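PDB 3S6J: hydrolase, haloacid dehalogenase-like family from Pseudomonas syringae pv. tomato, which probably hydrolyses sugar phosphates at a metal-binding site, the crystallised fragment being the haloacid dehalogenase-like part of a longer protein. Local coordinates for residues 21-26 with 87-92; 45-50 with 57-62; 81-86 with 118-123; 142-145 with 150-153. One frame throughout, in Å; residues are numbered along the deposited sequence.

Interaction 1 (21-26 with 87-92); sequences VYQNVA and QHQIIA
At the junction between the helical cap and the core of this haloacid dehalogenase-like hydrolase, Gln-23 on the first turns of helix 21-34 meets Gln-89 and Ile-90, which lie where the chain leaves the cap. The polar half of the contact is a single amide-to-amide hydrogen bond. Gln-23 NE2 donates a hydrogen bond to Gln-89 OE1 at 3.3 Å, long but nearly straight (N-H...O 169°). The acceptor lies almost in the amide plane of Gln-23, and the N-H arrives in the carbonyl plane of Gln-89, on a lone pair. The two amides are nevertheless turned 87° against each other and do not stack. Gln-23 reaches this position because its chain folds at chi2 (74°), bringing NE2 also within 3.7 Å of Gln-89 CB, whereas Gln-89 runs extended beyond CG. Beside the bond, Gln-23 CG approaches Ile-90 CG1 at 4.4 Å, a loose apolar touch. Gln-23 is buried, while Gln-89 is exposed, so the bond runs from the interior out to the surface. Tyr-83 of helix 69-85 packs on both Gln-23 and Ile-90, and Ile-90 also touches helix 118-127 of the core. One residue on, Ile-91 is joined by backbone hydrogen bonds to Asp-19, pairing the short strands 18-19 and 91-92. The side chain of Gln-23 comes about 6 Å from that of the calcium ligand Asp-14. Two linkers side by side, one out to the cap and one back, are expected of a haloacid dehalogenase fold whose helical cap is inserted after the first core strand.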
# COMPACT_ATOMS: atom_id res chain seq x y z
N VAL E 21 9.08 -2.06 1.85
CA VAL E 21 7.85 -2.84 1.76
C VAL E 21 7.37 -3.00 0.31
O VAL E 21 6.96 -4.06 -0.09
CB VAL E 21 6.71 -2.21 2.60
CG1 VAL E 21 5.38 -2.85 2.26
CG2 VAL E 21 7.00 -2.32 4.11
N TYR E 22 7.42 -1.92 -0.46
CA TYR E 22 6.90 -1.93 -1.81
C TYR E 22 7.76 -2.80 -2.74
O TYR E 22 7.26 -3.39 -3.71
CB TYR E 22 6.71 -0.49 -2.35
CG TYR E 22 5.57 0.22 -1.63
CD1 TYR E 22 5.73 0.72 -0.34
CD2 TYR E 22 4.32 0.38 -2.24
CE1 TYR E 22 4.69 1.36 0.33
CE2 TYR E 22 3.27 1.01 -1.57
CZ TYR E 22 3.47 1.49 -0.29
OH TYR E 22 2.44 2.10 0.39
N GLN E 23 9.06 -2.89 -2.44
CA GLN E 23 9.92 -3.81 -3.16
C GLN E 23 9.56 -5.26 -2.78
O GLN E 23 9.50 -6.14 -3.64
CB GLN E 23 11.41 -3.51 -2.91
CG GLN E 23 11.94 -2.28 -3.64
CD GLN E 23 11.46 -0.95 -3.05
OE1 GLN E 23 11.18 -0.85 -1.85
NE2 GLN E 23 11.38 0.07 -3.88
N ASN E 24 9.30 -5.48 -1.49
CA ASN E 24 8.90 -6.79 -1.00
C ASN E 24 7.61 -7.21 -1.70
O ASN E 24 7.55 -8.28 -2.30
CB ASN E 24 8.75 -6.77 0.53
CG ASN E 24 8.93 -8.14 1.16
OD1 ASN E 24 8.98 -9.15 0.47
ND2 ASN E 24 9.05 -8.18 2.48
N VAL E 25 6.60 -6.35 -1.69
CA VAL E 25 5.36 -6.61 -2.42
C VAL E 25 5.60 -7.03 -3.88
O VAL E 25 5.06 -8.04 -4.34
CB VAL E 25 4.37 -5.39 -2.36
CG1 VAL E 25 3.09 -5.72 -3.09
CG2 VAL E 25 4.05 -5.04 -0.93
N ALA E 26 6.40 -6.25 -4.60
CA ALA E 26 6.65 -6.52 -6.02
C ALA E 26 7.33 -7.87 -6.21
O ALA E 26 6.98 -8.63 -7.12
CB ALA E 26 7.49 -5.39 -6.61
N GLN E 87 17.37 -4.61 -5.14
CA GLN E 87 18.13 -4.15 -3.97
C GLN E 87 18.55 -2.68 -3.98
O GLN E 87 18.60 -2.05 -2.92
CB GLN E 87 19.36 -5.03 -3.75
CG GLN E 87 20.38 -4.96 -4.87
CD GLN E 87 21.57 -5.86 -4.63
OE1 GLN E 87 21.64 -6.60 -3.64
NE2 GLN E 87 22.54 -5.80 -5.54
N HIS E 88 18.86 -2.13 -5.15
CA HIS E 88 19.38 -0.76 -5.22
C HIS E 88 18.28 0.31 -5.14
O HIS E 88 18.57 1.51 -5.13
CB HIS E 88 20.22 -0.58 -6.48
CG HIS E 88 21.38 -1.52 -6.57
ND1 HIS E 88 21.31 -2.73 -7.23
CD2 HIS E 88 22.63 -1.45 -6.05
CE1 HIS E 88 22.47 -3.36 -7.13
NE2 HIS E 88 23.29 -2.60 -6.42
N GLN E 89 17.03 -0.14 -5.10
CA GLN E 89 15.92 0.80 -5.01
C GLN E 89 15.69 1.19 -3.56
O GLN E 89 15.03 2.21 -3.28
CB GLN E 89 14.65 0.16 -5.58
CG GLN E 89 14.68 -0.02 -7.09
CD GLN E 89 13.34 -0.45 -7.65
OE1 GLN E 89 12.39 -0.68 -6.90
NE2 GLN E 89 13.26 -0.58 -8.97
N ILE E 90 16.24 0.40 -2.65
CA ILE E 90 15.97 0.53 -1.22
C ILE E 90 16.73 1.66 -0.55
O ILE E 90 17.96 1.67 -0.51
CB ILE E 90 16.26 -0.78 -0.46
CG1 ILE E 90 15.43 -1.92 -1.05
CG2 ILE E 90 15.98 -0.59 1.04
CD1 ILE E 90 15.52 -3.18 -0.26
N ILE E 91 15.97 2.59 0.00
CA ILE E 91 16.50 3.79 0.62
C ILE E 91 16.16 3.74 2.10
O ILE E 91 15.21 3.06 2.50
CB ILE E 91 15.87 5.02 -0.07
CG1 ILE E 91 16.06 4.89 -1.59
CG2 ILE E 91 16.45 6.32 0.47
CD1 ILE E 91 14.88 5.40 -2.46
N ALA E 92 16.96 4.40 2.93
CA ALA E 92 16.65 4.49 4.35
C ALA E 92 15.48 5.45 4.47
O ALA E 92 15.41 6.41 3.71
CB ALA E 92 17.85 5.00 5.12

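Interaction 2 (45-50 with 57-62); sequences HRKIGM and KSLSRE
The guanidinium group of Arg-46 receives Glu-62 at its edge, with the carboxyl carbon near the guanidinium plane and water 1 beside it in that same plane. The carboxylate itself is turned 76° from the guanidinium, so the two groups do not form the coplanar, bidentate pair. Instead a single nitrogen, Arg-46 NH2, faces both oxygens: it makes a salt bridge to Glu-62 OE2 at 3.0 Å and a weak, bent hydrogen bond to Glu-62 OE1 (129°). Water 1 closes a bridge alongside, accepting from Arg-46 NE at 2.8 Å and donating to Glu-62 OE1 at 2.8 Å. Lys-47 approaches the same carboxylate, its NZ lying 3.3 Å from Glu-62 OE2 in a salt bridge whose hydrogen bond is weak. A second weak bond joins Lys-47 NZ to Ser-58 OG at 3.1 Å. The lysine chain is bent at chi2 (-62°) and runs alongside Leu-59, head to tail, with Lys-47 CG packed 3.6 Å from Leu-59 CD2. At the far side of the type II turn that starts at Lys-47, selenomethionine Met-50 rests its SE 4.2 Å from Ser-58 CB. Glu-62 OE1 is also bridged to Arg-43, one turn back along helix 41-47. Three cationic side chains thus converge on one carboxylate, which probably favours its ionised form and joins the two cap helices by charge as well as by aliphatic packing.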
# COMPACT_ATOMS: atom_id res chain seq x y z
N HIS E 45 0.26 -6.99 0.12
CA HIS E 45 0.74 -5.89 0.96
C HIS E 45 0.22 -6.08 2.39
O HIS E 45 0.91 -5.77 3.36
CB HIS E 45 0.27 -4.53 0.39
CG HIS E 45 0.90 -3.33 1.04
ND1 HIS E 45 0.71 -2.05 0.57
CD2 HIS E 45 1.75 -3.22 2.10
CE1 HIS E 45 1.41 -1.20 1.31
NE2 HIS E 45 2.03 -1.89 2.25
N ARG E 46 -1.00 -6.60 2.51
CA ARG E 46 -1.61 -6.85 3.82
C ARG E 46 -0.79 -7.80 4.69
O ARG E 46 -0.84 -7.72 5.92
CB ARG E 46 -3.01 -7.46 3.65
CG ARG E 46 -4.14 -6.47 3.46
CD ARG E 46 -5.45 -7.04 4.04
NE ARG E 46 -5.77 -8.40 3.58
CZ ARG E 46 -6.99 -8.94 3.59
NH1 ARG E 46 -8.04 -8.24 4.03
NH2 ARG E 46 -7.19 -10.18 3.15
N LYS E 47 -0.07 -8.73 4.07
CA LYS E 47 0.65 -9.78 4.80
C LYS E 47 2.13 -9.47 5.03
O LYS E 47 2.83 -10.19 5.75
CB LYS E 47 0.53 -11.13 4.08
CG LYS E 47 -0.88 -11.53 3.65
CD LYS E 47 -1.85 -11.68 4.82
CE LYS E 47 -3.11 -12.46 4.39
NZ LYS E 47 -4.24 -12.32 5.36
N ILE E 48 2.64 -8.43 4.39
CA ILE E 48 4.05 -8.09 4.55
C ILE E 48 4.37 -7.83 6.03
O ILE E 48 3.74 -6.98 6.68
CB ILE E 48 4.45 -6.88 3.65
CG1 ILE E 48 4.17 -7.22 2.18
CG2 ILE E 48 5.92 -6.51 3.84
CD1 ILE E 48 4.98 -8.40 1.62
N GLY E 49 5.34 -8.57 6.54
CA GLY E 49 5.67 -8.54 7.95
C GLY E 49 5.51 -9.91 8.60
O GLY E 49 6.14 -10.19 9.62
N MSE E 50 4.66 -10.76 8.02
CA MSE E 50 4.63 -12.19 8.39
C MSE E 50 5.84 -12.87 7.78
O MSE E 50 6.37 -12.40 6.77
CB MSE E 50 3.40 -12.89 7.83
CG MSE E 50 2.07 -12.36 8.30
SE MSE E 50 0.68 -13.66 7.88
CE MSE E 50 -0.50 -13.41 9.41
N LYS E 57 0.64 -19.70 3.73
CA LYS E 57 -0.54 -20.34 4.31
C LYS E 57 -1.73 -19.38 4.37
O LYS E 57 -2.86 -19.74 4.07
CB LYS E 57 -0.25 -20.84 5.72
CG LYS E 57 0.64 -22.06 5.77
CD LYS E 57 0.29 -22.93 6.98
CE LYS E 57 -0.15 -22.09 8.17
NZ LYS E 57 -0.96 -22.90 9.14
N SER E 58 -1.46 -18.15 4.79
CA SER E 58 -2.54 -17.19 4.99
C SER E 58 -3.27 -16.86 3.68
O SER E 58 -4.49 -16.98 3.60
CB SER E 58 -2.00 -15.93 5.65
OG SER E 58 -3.09 -15.13 6.08
N LEU E 59 -2.51 -16.43 2.67
CA LEU E 59 -3.05 -16.13 1.34
C LEU E 59 -3.74 -17.37 0.78
O LEU E 59 -4.79 -17.28 0.16
CB LEU E 59 -1.92 -15.71 0.39
CG LEU E 59 -1.16 -14.45 0.81
CD1 LEU E 59 0.15 -14.25 0.02
CD2 LEU E 59 -2.08 -13.23 0.69
N SER E 60 -3.10 -18.50 1.03
CA SER E 60 -3.57 -19.82 0.66
C SER E 60 -5.02 -20.04 1.10
O SER E 60 -5.94 -20.13 0.29
CB SER E 60 -2.68 -20.84 1.37
OG SER E 60 -2.68 -22.10 0.73
N ARG E 61 -5.19 -20.12 2.41
CA ARG E 61 -6.50 -20.24 3.02
C ARG E 61 -7.50 -19.18 2.56
O ARG E 61 -8.67 -19.47 2.36
CB ARG E 61 -6.34 -20.23 4.54
CG ARG E 61 -7.58 -19.87 5.30
CD ARG E 61 -7.81 -20.86 6.42
NE ARG E 61 -8.69 -21.95 5.98
CZ ARG E 61 -8.85 -23.09 6.64
NH1 ARG E 61 -8.18 -23.30 7.78
NH2 ARG E 61 -9.67 -24.02 6.17
N GLU E 62 -7.05 -17.93 2.38
CA GLU E 62 -8.00 -16.89 2.00
C GLU E 62 -8.45 -17.01 0.54
O GLU E 62 -9.46 -16.43 0.14
CB GLU E 62 -7.53 -15.49 2.40
CG GLU E 62 -6.85 -14.63 1.34
CD GLU E 62 -6.54 -13.23 1.89
OE1 GLU E 62 -6.34 -12.26 1.10
OE2 GLU E 62 -6.53 -13.09 3.13
O HOH W 1 -4.48 -10.49 2.32

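Interaction 3 (81-86 with 118-123); sequences QAYERL and IDTATI
Helices 81-85 and 118-123 run nearly parallel, their N-to-C directions only 10° apart and their axes 10.6 Å from each other at closest approach. Tyr-83 stands opposite Thr-120, with CA atoms 7.5 Å apart, and Glu-84 opposite Ile-123. The separation is bridged mainly by the ring of Tyr-83, whose CG is anti to the backbone N, a torsion that sends the ring across to the second helix. Thr-120 meets it at about a right angle: the methyl CG2 sits over one face, 4.0 Å from the ring centroid and 26° off the normal, a CH-pi contact displaced toward the rim near CD1. Ile-123 CD1 comes to the ring edge, 3.7 Å from Tyr-83 CD1, and Ile-123 CG2 lies 3.8 Å from Tyr-83 CE1. Ile-123 CD1 is also 4.3 Å from Glu-84 CA. The polar ends are held elsewhere: Tyr-83 OH is hydrogen-bonded to Asn-124 ND2, while Thr-120 OG1 bonds back to Gly-117 O (chi1 40°) and CG2, anti to the carbonyl carbon, is the branch facing the ring. The Tyr-83 side chain is about 4 Å from that of the calcium ligand Asp-14. Glu-84 OE1 and Asp-119 OD2 lie 5.0 Å apart, and these like charges would probably repel mildly. No hydrogen bond joins the two segments, so cap helix 69-85 and core helix 118-127 adhere here through methyl-to-ring and aliphatic packing.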
# COMPACT_ATOMS: atom_id res chain seq x y z
N GLN E 81 15.15 -14.04 -5.15
CA GLN E 81 15.77 -13.63 -6.40
C GLN E 81 15.19 -12.31 -6.90
O GLN E 81 15.95 -11.40 -7.25
CB GLN E 81 15.65 -14.75 -7.44
CG GLN E 81 16.53 -15.96 -7.11
CD GLN E 81 15.93 -17.30 -7.52
OE1 GLN E 81 15.28 -17.43 -8.57
NE2 GLN E 81 16.14 -18.32 -6.68
N ALA E 82 13.87 -12.19 -6.92
CA ALA E 82 13.26 -10.94 -7.38
C ALA E 82 13.66 -9.78 -6.46
O ALA E 82 13.89 -8.67 -6.93
CB ALA E 82 11.75 -11.05 -7.50
N TYR E 83 13.75 -10.05 -5.16
CA TYR E 83 14.14 -9.00 -4.22
C TYR E 83 15.56 -8.53 -4.53
O TYR E 83 15.79 -7.34 -4.66
CB TYR E 83 14.04 -9.47 -2.77
CG TYR E 83 14.01 -8.35 -1.76
CD1 TYR E 83 15.13 -8.03 -0.98
CD2 TYR E 83 12.86 -7.58 -1.58
CE1 TYR E 83 15.09 -7.00 -0.05
CE2 TYR E 83 12.81 -6.54 -0.67
CZ TYR E 83 13.93 -6.25 0.09
OH TYR E 83 13.85 -5.22 0.98
N GLU E 84 16.49 -9.46 -4.65
CA GLU E 84 17.87 -9.12 -4.97
C GLU E 84 17.89 -8.15 -6.15
O GLU E 84 18.61 -7.15 -6.13
CB GLU E 84 18.69 -10.37 -5.31
CG GLU E 84 18.72 -11.45 -4.23
CD GLU E 84 19.55 -12.68 -4.64
OE1 GLU E 84 19.30 -13.80 -4.09
OE2 GLU E 84 20.44 -12.53 -5.51
N ARG E 85 17.09 -8.45 -7.17
CA ARG E 85 17.10 -7.61 -8.37
C ARG E 85 16.61 -6.20 -8.06
O ARG E 85 16.85 -5.27 -8.81
CB ARG E 85 16.28 -8.24 -9.50
CG ARG E 85 16.90 -9.52 -10.07
CD ARG E 85 16.18 -10.04 -11.30
NE ARG E 85 14.83 -10.52 -11.00
CZ ARG E 85 14.50 -11.79 -10.75
NH1 ARG E 85 15.44 -12.74 -10.74
NH2 ARG E 85 13.24 -12.11 -10.49
N LEU E 86 15.93 -6.02 -6.94
CA LEU E 86 15.42 -4.71 -6.59
C LEU E 86 16.25 -4.01 -5.50
O LEU E 86 15.87 -2.94 -5.01
CB LEU E 86 13.96 -4.83 -6.14
CG LEU E 86 13.03 -5.43 -7.19
CD1 LEU E 86 11.76 -5.96 -6.55
CD2 LEU E 86 12.72 -4.42 -8.27
N ILE E 118 18.20 -14.01 6.70
CA ILE E 118 19.49 -13.32 6.56
C ILE E 118 19.65 -12.54 5.24
O ILE E 118 20.24 -11.46 5.23
CB ILE E 118 20.66 -14.32 6.76
CG1 ILE E 118 20.81 -14.66 8.24
CG2 ILE E 118 21.96 -13.76 6.22
CD1 ILE E 118 21.58 -13.60 9.02
N ASP E 119 19.12 -13.08 4.15
CA ASP E 119 19.29 -12.47 2.83
C ASP E 119 18.64 -11.09 2.72
O ASP E 119 19.32 -10.08 2.48
CB ASP E 119 18.71 -13.38 1.73
CG ASP E 119 19.50 -14.67 1.56
OD1 ASP E 119 20.45 -14.91 2.35
OD2 ASP E 119 19.17 -15.45 0.62
N THR E 120 17.33 -11.04 2.87
CA THR E 120 16.63 -9.77 2.82
C THR E 120 17.21 -8.82 3.86
O THR E 120 17.49 -7.67 3.56
CB THR E 120 15.10 -9.93 3.04
OG1 THR E 120 14.86 -10.91 4.06
CG2 THR E 120 14.41 -10.39 1.75
N ALA E 121 17.40 -9.30 5.07
CA ALA E 121 17.88 -8.44 6.15
C ALA E 121 19.23 -7.80 5.85
O ALA E 121 19.49 -6.67 6.25
CB ALA E 121 17.92 -9.20 7.47
N THR E 122 20.11 -8.52 5.16
CA THR E 122 21.42 -7.96 4.79
C THR E 122 21.27 -6.83 3.79
O THR E 122 21.97 -5.82 3.86
CB THR E 122 22.38 -9.03 4.22
OG1 THR E 122 22.58 -10.06 5.20
CG2 THR E 122 23.71 -8.39 3.88
N ILE E 123 20.36 -7.00 2.84
CA ILE E 123 20.08 -5.98 1.84
C ILE E 123 19.58 -4.66 2.47
O ILE E 123 20.09 -3.58 2.16
CB ILE E 123 19.08 -6.49 0.78
CG1 ILE E 123 19.77 -7.51 -0.13
CG2 ILE E 123 18.48 -5.33 -0.01
CD1 ILE E 123 18.83 -8.48 -0.83

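Interaction 4 (142-145 with 150-153); sequences DVSY and PDLF
Val-143 lies crosswise to Leu-152 but runs antiparallel beside Asp-151, so that the valine is wedged against two successive residues of the helix. The apolar crossing is tight: Val-143 CG2 lies 3.4 Å from Leu-152 CD1, closer than carbons usually pack. Since both leucine torsions depart from their preferred values, the exact distance is doubtful. Val-143 CG1 is anti to the carbonyl carbon (chi1 -67°), which puts CG2 between the backbone N and C, against the leucine. Val-143 CB also lies 3.8 Å from Asp-151 OD2. That oxygen lies beside the backbone of Ser-144 and Tyr-145, with Ser-144 N and Tyr-145 N both 3.5 Å from Asp-151 OD2; of the two, only Tyr-145 N can be counted as a donor, in a weak hydrogen bond (145°). Tyr-145 and Asp-151 meet obliquely, with ring and carboxylate planes 45° apart and Tyr-145 CD2 3.8 Å from Asp-151 OD2. The backbone of Tyr-145 takes part from a second direction, its O packing 3.4 Å from Asp-151 CB and 3.8 Å from Leu-152 CD2. The intervening loop carries Lys-147, probably the motif III lysine of the family. In the fold, the contact pins the loop that follows edge strand 137-138 to the beginning of helix 151-160, which leads on to strand 167-171, while Pro-150 and Phe-153 pack toward helix 174-182.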
# COMPACT_ATOMS: atom_id res chain seq x y z
N ASP E 142 16.51 -17.20 13.13
CA ASP E 142 16.91 -17.29 14.53
C ASP E 142 15.85 -17.91 15.40
O ASP E 142 16.09 -18.20 16.57
CB ASP E 142 17.27 -15.91 15.08
CG ASP E 142 18.51 -15.35 14.45
OD1 ASP E 142 19.47 -16.13 14.31
OD2 ASP E 142 18.52 -14.16 14.08
N VAL E 143 14.66 -18.12 14.84
CA VAL E 143 13.53 -18.58 15.63
C VAL E 143 12.72 -19.62 14.86
O VAL E 143 12.97 -19.87 13.68
CB VAL E 143 12.60 -17.41 16.01
CG1 VAL E 143 13.30 -16.46 16.98
CG2 VAL E 143 12.16 -16.67 14.77
N SER E 144 11.74 -20.23 15.53
CA SER E 144 10.87 -21.20 14.88
C SER E 144 9.77 -20.48 14.10
O SER E 144 9.37 -20.91 13.02
CB SER E 144 10.22 -22.13 15.91
OG SER E 144 11.18 -22.68 16.82
N TYR E 145 9.28 -19.38 14.65
CA TYR E 145 8.08 -18.75 14.12
C TYR E 145 8.30 -17.27 13.91
O TYR E 145 8.96 -16.60 14.70
CB TYR E 145 6.91 -18.99 15.09
CG TYR E 145 6.67 -20.46 15.37
CD1 TYR E 145 6.19 -21.30 14.38
CD2 TYR E 145 6.96 -21.01 16.62
CE1 TYR E 145 5.97 -22.65 14.62
CE2 TYR E 145 6.75 -22.36 16.88
CZ TYR E 145 6.26 -23.18 15.87
OH TYR E 145 6.05 -24.54 16.10
N PRO E 150 5.26 -14.09 18.89
CA PRO E 150 6.10 -13.23 19.73
C PRO E 150 7.57 -13.66 19.72
O PRO E 150 8.41 -12.97 20.32
CB PRO E 150 5.53 -13.44 21.14
CG PRO E 150 4.21 -14.08 20.95
CD PRO E 150 4.30 -14.87 19.70
N ASP E 151 7.87 -14.78 19.08
CA ASP E 151 9.22 -15.34 19.09
C ASP E 151 10.31 -14.32 18.86
O ASP E 151 11.22 -14.19 19.69
CB ASP E 151 9.36 -16.45 18.06
CG ASP E 151 9.30 -17.82 18.69
OD1 ASP E 151 8.83 -17.91 19.84
OD2 ASP E 151 9.74 -18.80 18.03
N LEU E 152 10.24 -13.62 17.73
CA LEU E 152 11.27 -12.67 17.35
C LEU E 152 11.53 -11.59 18.42
O LEU E 152 12.68 -11.23 18.67
CB LEU E 152 10.93 -11.98 16.01
CG LEU E 152 11.44 -12.47 14.65
CD1 LEU E 152 12.69 -13.34 14.75
CD2 LEU E 152 10.37 -13.19 13.89
N PHE E 153 10.47 -11.07 19.02
CA PHE E 153 10.62 -9.95 19.95
C PHE E 153 11.22 -10.42 21.25
O PHE E 153 12.01 -9.71 21.88
CB PHE E 153 9.27 -9.25 20.19
CG PHE E 153 8.73 -8.55 18.96
CD1 PHE E 153 9.57 -8.18 17.93
CD2 PHE E 153 7.38 -8.24 18.86
CE1 PHE E 153 9.07 -7.53 16.80
CE2 PHE E 153 6.88 -7.58 17.74
CZ PHE E 153 7.73 -7.23 16.72

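Overall arrangement
From the N terminus, the chain leaves strand 8-11 and enters helix 21-34, where interaction 1 begins a long loop that closes only at residues 87-92, enclosing the cap helices. Interaction 2 is nested inside it, a short closure between helices 41-47 and 52-63, and the two touch where Val-21 and Val-25 pack on His-45 and Ile-48. Interaction 3 opens at 81-86, before interaction 1 has closed, and ends at 118-123; the two cross, with centres about 9 Å apart, joining cap to core. Interaction 4 follows in series as a local closure within the core, on the opposite side of the chain's centre from interaction 1.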